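PDB 6WPN: substrate-binding protein from Synechococcus sp., which probably binds a sugar or oligosaccharide in the periplasm as the solute-binding component of a transport system. Local coordinates for residues 372-375 with 376-379. Numbering follows the deposited sequence.
Sequences AETL and NTAR
Thr377 folds back on Thr374 with both its backbone and its side chain, and the two bonds meet on one carbonyl oxygen. Thr377 N donates to Thr374 O at 2.9 Å, approaching well above the carbonyl plane, 48° out of it. From the same face, but tilted only 22° from that plane, Thr377 OG1 gives its proton to Thr374 O over 3.0 Å. The hydroxyl can do this because chi1 of 58° sets OG1 between the backbone N and the carbonyl carbon, turned toward Thr374 O on the side its own N-H already uses. The Ala378 methyl makes a van der Waals contact with the same oxygen, Ala378 CB lying 3.6 Å from Thr374 O. Weak bonds flank this point: Asn376 N reaches Glu373 O at 3.4 Å, and Ala378 N reaches Leu375 O at 3.3 Å.

The inner side is completed by the rest of the fold. Leu375 lies on Leu141 and Val143 of strand 137-149, Thr374 and Ala378 touch Ala295, and the Thr374 hydroxyl is hydrogen-bonded to Leu370 O. Toward solvent, where Glu373, Asn376 and Thr377 are exposed, side-chain contacts between the segments are looser. Asn376 OD1 lies 3.6 Å from Glu373 O, oxygen beside oxygen without a bond, and the Asn376 side chain also touches Arg348 of helix 341-352.

One good and two weak i+3 to i backbone bonds, a 3-10-like pattern of overlapping turns, wind the chain out of the C-terminal end of helix 359-374 into a short, weakly bonded strand, whose Arg379 bonds through its backbone to Ala295 and Val297, parallel to strand 295-303.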
# COMPACT_ATOMS: atom_id res chain seq x y z
N ALA A 372 5.07 -13.37 3.56
CA ALA A 372 4.43 -13.89 4.77
C ALA A 372 5.37 -13.82 5.97
O ALA A 372 4.92 -13.59 7.10
CB ALA A 372 3.96 -15.32 4.54
N GLU A 373 6.67 -14.01 5.75
CA GLU A 373 7.64 -13.93 6.83
C GLU A 373 7.86 -12.48 7.26
O GLU A 373 8.01 -12.20 8.46
CB GLU A 373 8.94 -14.59 6.38
CG GLU A 373 8.78 -16.10 6.23
CD GLU A 373 10.04 -16.79 5.74
OE1 GLU A 373 10.68 -16.27 4.80
OE2 GLU A 373 10.39 -17.85 6.30
N THR A 374 7.87 -11.56 6.30
CA THR A 374 8.07 -10.14 6.59
C THR A 374 6.90 -9.55 7.39
O THR A 374 7.09 -8.61 8.16
CB THR A 374 8.27 -9.36 5.29
OG1 THR A 374 9.34 -9.96 4.55
CG2 THR A 374 8.63 -7.92 5.57
N LEU A 375 5.70 -10.11 7.21
CA LEU A 375 4.52 -9.60 7.91
C LEU A 375 4.69 -9.59 9.42
O LEU A 375 4.13 -8.72 10.10
CB LEU A 375 3.30 -10.44 7.53
CG LEU A 375 2.01 -10.07 8.25
CD1 LEU A 375 1.62 -8.65 7.87
CD2 LEU A 375 0.90 -11.06 7.89
N ASN A 376 5.49 -10.50 9.98
CA ASN A 376 5.66 -10.55 11.42
C ASN A 376 6.40 -9.33 11.95
O ASN A 376 6.32 -9.03 13.15
CB ASN A 376 6.41 -11.81 11.84
CG ASN A 376 5.61 -13.07 11.57
OD1 ASN A 376 6.11 -14.01 10.94
ND2 ASN A 376 4.37 -13.10 12.04
N THR A 377 7.10 -8.60 11.08
CA THR A 377 7.88 -7.43 11.47
C THR A 377 7.37 -6.16 10.82
O THR A 377 7.92 -5.09 11.07
CB THR A 377 9.36 -7.61 11.14
OG1 THR A 377 9.53 -7.85 9.74
CG2 THR A 377 9.94 -8.77 11.94
N ALA A 378 6.37 -6.26 9.95
CA ALA A 378 5.88 -5.08 9.26
C ALA A 378 4.71 -4.46 10.01
O ALA A 378 3.93 -5.14 10.67
CB ALA A 378 5.45 -5.45 7.83
N ARG A 379 4.62 -3.14 9.91
CA ARG A 379 3.58 -2.33 10.53
C ARG A 379 2.98 -1.40 9.47
O ARG A 379 3.51 -1.27 8.36
CB ARG A 379 4.13 -1.50 11.69
CG ARG A 379 4.07 -2.14 13.08
CD ARG A 379 4.97 -3.37 13.19
NE ARG A 379 5.13 -3.84 14.56
CZ ARG A 379 6.24 -3.68 15.28
NH1 ARG A 379 7.29 -3.06 14.74
NH2 ARG A 379 6.32 -4.14 16.52